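Local coordinates for protein flap endonuclease 1 (Desulfurococcus amylolyticus, PDB 3ORY) that probably cuts branched DNA, removing 5' flaps as flap endonucleases do during replication and repair, at residues T236-I241 with A292-F297; I243-L246 with Y251-D254. One frame throughout, in Å; residues are numbered along the deposited sequence.

Contact 1 of 2, residues T236-I241 with A292-F297. With PO4 (phosphate ion), chain D.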
ATOM      1  N   THR A 236     -22.275  -2.128  -9.995  1.00 25.58           N
ATOM      2  CA  THR A 236     -22.475  -0.928  -9.197  1.00 24.78           C
ATOM      3  C   THR A 236     -21.373  -0.832  -8.154  1.00 24.28           C
ATOM      4  O   THR A 236     -20.643  -1.804  -7.917  1.00 24.97           O
ATOM      5  CB  THR A 236     -23.828  -0.974  -8.465  1.00 24.61           C
ATOM      6  OG1 THR A 236     -23.811  -2.075  -7.548  1.00 23.33           O
ATOM      7  CG2 THR A 236     -25.003  -1.131  -9.464  1.00 25.36           C
ATOM      8  N   LEU A 237     -21.259   0.326  -7.505  1.00 24.15           N
ATOM      9  CA  LEU A 237     -20.327   0.486  -6.394  1.00 23.49           C
ATOM     10  C   LEU A 237     -20.666  -0.496  -5.262  1.00 23.49           C
ATOM     11  O   LEU A 237     -19.767  -1.095  -4.669  1.00 22.75           O
ATOM     12  CB  LEU A 237     -20.307   1.937  -5.879  1.00 23.48           C
ATOM     13  CG  LEU A 237     -19.417   2.217  -4.651  1.00 23.29           C
ATOM     14  CD1 LEU A 237     -17.941   1.862  -4.878  1.00 24.64           C
ATOM     15  CD2 LEU A 237     -19.542   3.673  -4.182  1.00 24.57           C
ATOM     16  N   GLU A 238     -21.954  -0.672  -4.965  1.00 24.06           N
ATOM     17  CA  GLU A 238     -22.351  -1.666  -3.946  1.00 24.50           C
ATOM     18  C   GLU A 238     -21.862  -3.072  -4.308  1.00 24.71           C
ATOM     19  O   GLU A 238     -21.374  -3.794  -3.440  1.00 24.68           O
ATOM     20  CB  GLU A 238     -23.868  -1.650  -3.689  1.00 24.90           C
ATOM     21  CG  GLU A 238     -24.314  -0.455  -2.845  1.00 24.97           C
ATOM     22  CD  GLU A 238     -25.761  -0.543  -2.396  1.00 27.92           C
ATOM     23  OE1 GLU A 238     -26.318  -1.665  -2.340  1.00 27.18           O
ATOM     24  OE2 GLU A 238     -26.337   0.517  -2.085  1.00 29.96           O
ATOM     25  N   ASN A 239     -21.989  -3.447  -5.583  1.00 24.97           N
ATOM     26  CA  ASN A 239     -21.437  -4.716  -6.083  1.00 25.77           C
ATOM     27  C   ASN A 239     -19.932  -4.806  -5.821  1.00 25.10           C
ATOM     28  O   ASN A 239     -19.446  -5.843  -5.365  1.00 25.29           O
ATOM     29  CB  ASN A 239     -21.645  -4.882  -7.591  1.00 26.14           C
ATOM     30  CG  ASN A 239     -23.113  -5.045  -8.010  1.00 28.52           C
ATOM     31  OD1 ASN A 239     -24.023  -5.356  -7.212  1.00 30.41           O
ATOM     32  ND2 ASN A 239     -23.341  -4.837  -9.293  1.00 24.31           N
ATOM     33  N   LEU A 240     -19.196  -3.728  -6.115  1.00 24.45           N
ATOM     34  CA  LEU A 240     -17.739  -3.713  -5.894  1.00 24.09           C
ATOM     35  C   LEU A 240     -17.392  -3.904  -4.414  1.00 24.17           C
ATOM     36  O   LEU A 240     -16.491  -4.683  -4.056  1.00 24.05           O
ATOM     37  CB  LEU A 240     -17.113  -2.404  -6.402  1.00 23.74           C
ATOM     38  CG  LEU A 240     -15.574  -2.344  -6.341  1.00 24.40           C
ATOM     39  CD1 LEU A 240     -14.950  -3.357  -7.333  1.00 24.84           C
ATOM     40  CD2 LEU A 240     -15.026  -0.954  -6.596  1.00 22.90           C
ATOM     41  N   ILE A 241     -18.095  -3.172  -3.556  1.00 23.55           N
ATOM     42  CA  ILE A 241     -17.924  -3.329  -2.115  1.00 23.63           C
ATOM     43  C   ILE A 241     -18.206  -4.784  -1.707  1.00 23.95           C
ATOM     44  O   ILE A 241     -17.457  -5.376  -0.930  1.00 24.36           O
ATOM     45  CB  ILE A 241     -18.817  -2.337  -1.336  1.00 23.32           C
ATOM     46  CG1 ILE A 241     -18.294  -0.909  -1.529  1.00 23.02           C
ATOM     47  CG2 ILE A 241     -18.869  -2.710   0.153  1.00 23.55           C
ATOM     48  CD1 ILE A 241     -19.264   0.197  -1.035  1.00 22.61           C
ATOM     49  N   ALA A 292     -24.366  -4.278   6.985  1.00 24.38           N
ATOM     50  CA  ALA A 292     -23.782  -3.196   7.778  1.00 23.85           C
ATOM     51  C   ALA A 292     -22.371  -2.831   7.302  1.00 22.97           C
ATOM     52  O   ALA A 292     -22.002  -1.653   7.276  1.00 22.70           O
ATOM     53  CB  ALA A 292     -23.775  -3.566   9.276  1.00 23.95           C
ATOM     54  N   ILE A 293     -21.585  -3.839   6.924  1.00 23.06           N
ATOM     55  CA  ILE A 293     -20.229  -3.602   6.418  1.00 22.54           C
ATOM     56  C   ILE A 293     -20.287  -2.827   5.096  1.00 22.17           C
ATOM     57  O   ILE A 293     -19.554  -1.861   4.912  1.00 22.59           O
ATOM     58  CB  ILE A 293     -19.419  -4.909   6.231  1.00 21.92           C
ATOM     59  CG1 ILE A 293     -19.230  -5.617   7.573  1.00 23.10           C
ATOM     60  CG2 ILE A 293     -18.056  -4.601   5.627  1.00 21.34           C
ATOM     61  CD1 ILE A 293     -18.691  -7.062   7.455  1.00 22.03           C
ATOM     62  N   LYS A 294     -21.161  -3.249   4.187  1.00 22.56           N
ATOM     63  CA  LYS A 294     -21.377  -2.523   2.936  1.00 22.54           C
ATOM     64  C   LYS A 294     -21.758  -1.060   3.185  1.00 22.44           C
ATOM     65  O   LYS A 294     -21.144  -0.133   2.624  1.00 22.33           O
ATOM     66  CB  LYS A 294     -22.471  -3.214   2.095  1.00 22.31           C
ATOM     67  CG  LYS A 294     -22.775  -2.477   0.775  1.00 22.66           C
ATOM     68  CD  LYS A 294     -23.859  -3.178  -0.059  1.00 23.16           C
ATOM     69  CE  LYS A 294     -25.256  -2.990   0.559  1.00 25.00           C
ATOM     70  NZ  LYS A 294     -26.353  -3.609  -0.276  1.00 24.36           N
ATOM     71  N   LYS A 295     -22.764  -0.844   4.031  1.00 22.83           N
ATOM     72  CA  LYS A 295     -23.214   0.526   4.331  1.00 23.16           C
ATOM     73  C   LYS A 295     -22.117   1.369   4.962  1.00 22.72           C
ATOM     74  O   LYS A 295     -22.066   2.594   4.751  1.00 22.63           O
ATOM     75  CB  LYS A 295     -24.473   0.531   5.207  1.00 23.63           C
ATOM     76  CG  LYS A 295     -25.702  -0.070   4.511  1.00 27.05           C
ATOM     77  CD  LYS A 295     -26.946   0.030   5.410  1.00 31.79           C
ATOM     78  CE  LYS A 295     -28.195  -0.517   4.709  1.00 37.21           C
ATOM     79  NZ  LYS A 295     -28.404   0.127   3.380  1.00 39.13           N
ATOM     80  N   TYR A 296     -21.250   0.729   5.751  1.00 21.74           N
ATOM     81  CA  TYR A 296     -20.101   1.441   6.308  1.00 21.16           C
ATOM     82  C   TYR A 296     -19.134   1.871   5.197  1.00 21.47           C
ATOM     83  O   TYR A 296     -18.707   3.027   5.146  1.00 20.83           O
ATOM     84  CB  TYR A 296     -19.351   0.626   7.381  1.00 20.74           C
ATOM     85  CG  TYR A 296     -18.155   1.401   7.851  1.00 20.36           C
ATOM     86  CD1 TYR A 296     -18.304   2.448   8.757  1.00 20.39           C
ATOM     87  CD2 TYR A 296     -16.880   1.154   7.322  1.00 19.71           C
ATOM     88  CE1 TYR A 296     -17.211   3.206   9.166  1.00 20.47           C
ATOM     89  CE2 TYR A 296     -15.787   1.917   7.715  1.00 20.05           C
ATOM     90  CZ  TYR A 296     -15.961   2.936   8.645  1.00 20.93           C
ATOM     91  OH  TYR A 296     -14.891   3.723   9.043  1.00 21.27           O
ATOM     92  N   PHE A 297     -18.790   0.941   4.303  1.00 21.53           N
ATOM     93  CA  PHE A 297     -17.935   1.286   3.156  1.00 22.47           C
ATOM     94  C   PHE A 297     -18.503   2.443   2.334  1.00 22.96           C
ATOM     95  O   PHE A 297     -17.752   3.282   1.835  1.00 23.49           O
ATOM     96  CB  PHE A 297     -17.670   0.061   2.268  1.00 21.31           C
ATOM     97  CG  PHE A 297     -16.445  -0.737   2.691  1.00 22.16           C
ATOM     98  CD1 PHE A 297     -15.256  -0.640   1.973  1.00 21.97           C
ATOM     99  CD2 PHE A 297     -16.477  -1.556   3.814  1.00 22.15           C
ATOM    100  CE1 PHE A 297     -14.108  -1.351   2.361  1.00 21.44           C
ATOM    101  CE2 PHE A 297     -15.332  -2.289   4.215  1.00 23.66           C
ATOM    102  CZ  PHE A 297     -14.148  -2.180   3.476  1.00 23.03           C
TER
HETATM  103  P   PO4 D 356     -26.266  -7.234  -0.159  1.00 28.12           P
HETATM  104  O1  PO4 D 356     -25.502  -7.899   0.965  1.00 28.89           O
HETATM  105  O2  PO4 D 356     -27.383  -6.412   0.421  1.00 28.46           O
HETATM  106  O3  PO4 D 356     -25.360  -6.331  -0.939  1.00 27.21           O
HETATM  107  O4  PO4 D 356     -26.792  -8.338  -1.040  1.00 27.56           O
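Ile241 lies against one side of helix 290-298, its two branches placed over the stretch from Lys294 to Phe297. Ile241 CG2 does most of the work: it sits 3.8 Å from Lys294 CA, and 3.7 Å from Phe297 CB. Ile241 CD1 reaches the same Phe297 CB from a little farther along, also at 3.7 Å. The two side chains run antiparallel, side by side, so that the aromatic one meets the isoleucine mainly through its base, while the ring goes on to stack with Phe193. A branched aliphatic chain suits this buried place because it presents two methyl groups to a surface made of backbone and CB atoms. The axes of the short segments 237-241 and 292-297 come within 9.9 Å, their N-to-C directions 120° apart, a steeply inclined packing that joins the start of helix 237-247, within the XPG I-region of this nuclease family, to helix 290-298. Thr236 caps the first of these: Thr236 OG1 accepts from Asn239 N at 3.0 Å.

Away from this apolar patch the contact becomes looser, polar and only partly covered. Lys294 leaves its helix with CG anti to the backbone N (chi1 179°), which lays CG beside Ile241 CG2; a bend at chi3 (73°) then turns the chain toward Glu238. There Lys294 NZ forms a salt bridge with Glu238 OE1 at 2.8 Å, approaching from above the carboxylate plane. Lys294 NZ also donates to a phosphate ion, reaching its O3 at 3.0 Å and its O2 at 3.1 Å. The ion, probably from the crystallisation liquor, is also held by the backbone N atoms of Ile274 and Glu275. Lysine suits this border, its methylenes lying on apolar atoms and its charge probably being stabilised by the two anions.

Contact 2 of 2, residues I243-L246 with Y251-D254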
ATOM      1  N   ILE A 243     -17.886  -7.468  -3.463  1.00 25.26           N
ATOM      2  CA  ILE A 243     -16.744  -8.281  -3.873  1.00 25.95           C
ATOM      3  C   ILE A 243     -15.673  -8.247  -2.780  1.00 25.73           C
ATOM      4  O   ILE A 243     -15.150  -9.301  -2.378  1.00 26.31           O
ATOM      5  CB  ILE A 243     -16.164  -7.862  -5.248  1.00 26.00           C
ATOM      6  CG1 ILE A 243     -17.167  -8.177  -6.366  1.00 26.68           C
ATOM      7  CG2 ILE A 243     -14.853  -8.613  -5.527  1.00 26.74           C
ATOM      8  CD1 ILE A 243     -16.846  -7.488  -7.694  1.00 27.23           C
ATOM      9  N   GLY A 244     -15.393  -7.049  -2.266  1.00 25.07           N
ATOM     10  CA  GLY A 244     -14.409  -6.890  -1.190  1.00 24.26           C
ATOM     11  C   GLY A 244     -14.770  -7.656   0.071  1.00 24.29           C
ATOM     12  O   GLY A 244     -13.890  -8.253   0.721  1.00 24.21           O
ATOM     13  N   ILE A 245     -16.054  -7.621   0.428  1.00 24.15           N
ATOM     14  CA  ILE A 245     -16.565  -8.315   1.613  1.00 24.60           C
ATOM     15  C   ILE A 245     -16.398  -9.836   1.470  1.00 25.86           C
ATOM     16  O   ILE A 245     -16.051 -10.529   2.441  1.00 25.75           O
ATOM     17  CB  ILE A 245     -18.037  -7.914   1.908  1.00 24.46           C
ATOM     18  CG1 ILE A 245     -18.108  -6.444   2.360  1.00 23.11           C
ATOM     19  CG2 ILE A 245     -18.659  -8.834   2.960  1.00 24.88           C
ATOM     20  CD1 ILE A 245     -19.519  -5.835   2.410  1.00 23.10           C
ATOM     21  N   LEU A 246     -16.625 -10.350   0.263  1.00 26.35           N
ATOM     22  CA  LEU A 246     -16.439 -11.784   0.014  1.00 27.85           C
ATOM     23  C   LEU A 246     -14.979 -12.178   0.162  1.00 28.38           C
ATOM     24  O   LEU A 246     -14.661 -13.287   0.618  1.00 28.75           O
ATOM     25  CB  LEU A 246     -16.962 -12.175  -1.369  1.00 27.77           C
ATOM     26  CG  LEU A 246     -18.482 -12.128  -1.532  1.00 27.59           C
ATOM     27  CD1 LEU A 246     -18.877 -12.588  -2.930  1.00 27.17           C
ATOM     28  CD2 LEU A 246     -19.148 -13.000  -0.487  1.00 27.36           C
ATOM     29  N   TYR A 251     -13.578  -6.024   8.994  1.00 25.10           N
ATOM     30  CA  TYR A 251     -14.772  -6.447   9.736  1.00 25.83           C
ATOM     31  C   TYR A 251     -15.087  -7.940   9.572  1.00 26.28           C
ATOM     32  O   TYR A 251     -15.998  -8.461  10.206  1.00 26.49           O
ATOM     33  CB  TYR A 251     -15.968  -5.572   9.326  1.00 25.44           C
ATOM     34  CG  TYR A 251     -15.644  -4.116   9.529  1.00 25.37           C
ATOM     35  CD1 TYR A 251     -15.655  -3.557  10.805  1.00 26.97           C
ATOM     36  CD2 TYR A 251     -15.243  -3.322   8.458  1.00 25.94           C
ATOM     37  CE1 TYR A 251     -15.298  -2.221  11.013  1.00 28.47           C
ATOM     38  CE2 TYR A 251     -14.895  -1.987   8.647  1.00 26.88           C
ATOM     39  CZ  TYR A 251     -14.928  -1.446   9.924  1.00 27.41           C
ATOM     40  OH  TYR A 251     -14.593  -0.139  10.115  1.00 28.90           O
ATOM     41  N   ASN A 252     -14.340  -8.603   8.692  1.00 26.54           N
ATOM     42  CA  ASN A 252     -14.468 -10.047   8.447  1.00 27.25           C
ATOM     43  C   ASN A 252     -13.185 -10.518   7.751  1.00 27.42           C
ATOM     44  O   ASN A 252     -13.202 -10.833   6.573  1.00 26.98           O
ATOM     45  CB  ASN A 252     -15.752 -10.392   7.645  1.00 26.55           C
ATOM     46  CG  ASN A 252     -15.703  -9.942   6.175  1.00 26.76           C
ATOM     47  OD1 ASN A 252     -15.327  -8.797   5.852  1.00 25.24           O
ATOM     48  ND2 ASN A 252     -16.110 -10.849   5.273  1.00 22.88           N
ATOM     49  N   PRO A 253     -12.056 -10.530   8.493  1.00 28.52           N
ATOM     50  CA  PRO A 253     -10.714 -10.650   7.890  1.00 29.06           C
ATOM     51  C   PRO A 253     -10.440 -11.916   7.068  1.00 30.12           C
ATOM     52  O   PRO A 253      -9.609 -11.887   6.150  1.00 29.94           O
ATOM     53  CB  PRO A 253      -9.750 -10.563   9.088  1.00 29.21           C
ATOM     54  CG  PRO A 253     -10.567 -10.435  10.310  1.00 29.42           C
ATOM     55  CD  PRO A 253     -12.018 -10.342   9.961  1.00 28.50           C
ATOM     56  N   ASP A 254     -11.139 -13.003   7.371  1.00 31.17           N
ATOM     57  CA  ASP A 254     -10.951 -14.254   6.634  1.00 33.18           C
ATOM     58  C   ASP A 254     -11.770 -14.352   5.342  1.00 33.38           C
ATOM     59  O   ASP A 254     -11.536 -15.245   4.525  1.00 33.82           O
ATOM     60  CB  ASP A 254     -11.251 -15.452   7.536  1.00 34.18           C
ATOM     61  CG  ASP A 254     -10.318 -15.521   8.730  1.00 36.33           C
ATOM     62  OD1 ASP A 254      -9.130 -15.159   8.583  1.00 37.23           O
ATOM     63  OD2 ASP A 254     -10.773 -15.942   9.814  1.00 39.53           O
TER
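Asn252 points its side-chain amide at the backbone of Ile245, and Asn252 ND2 donates to Ile245 O at 2.9 Å. The N-H runs almost straight at the oxygen (169°), and the acceptor lies practically in the plane of the amide; seen from the carbonyl, the donor is tilted slightly out of plane. The asparagine reaches this position through chi1 of 71°, which sets CG between its own backbone N and carbonyl carbon. Its other amide atom is engaged too: OD1 is hydrogen-bonded to the hydroxyl of Thr249, so the two ends of the buried amide have separate partners that together fix which way round it sits. Asparagine, short and uncharged, suits a place closed to solvent where both a donor and an acceptor are used.

Ile245 belongs to the last turn of helix 237-247, near the end where carbonyls begin to run out of helical N-H partners. The loop that follows folds back against this end and leads to helix 261-271, consistent with the helix-two-turn-helix (H2TH) motif with which flap endonucleases bind duplex DNA. Leu246, the next residue, has a backbone hydrogen bond to Phe256 of the same loop.

The side chains of Ile245 and Asn252 lie nearly perpendicular. Beta-branching lets the isoleucine serve two neighbours. Ile245 CG2, anti to the backbone N, comes to 4.0 Å from Asn252 ND2, touching the nitrogen end of the amide; CG1, anti to the carbonyl carbon, carries CD1 to helix 290-298, against Ile293 and Lys294.

In the fold
Both contacts use helix 237-247, contact 1 near its start and contact 2 near its end, and their centres lie about 11 Å apart. Contact 2 is nested in the chain between the two segments of contact 1. It is small and buried, relying on a neutral amide-to-backbone bond, whereas contact 1 grades from a buried apolar patch to a partly exposed charged edge that can keep a salt bridge and an anion. They also touch directly: Ile245 CD1 packs 3.7 Å from Ile293 CG2, and the rings of Tyr251 and Tyr296 meet edge-to-face. Helix 290-298 therefore rests on both the helix and the loop after it, and Glu166 accepts hydrogen bonds from both tyrosine hydroxyls.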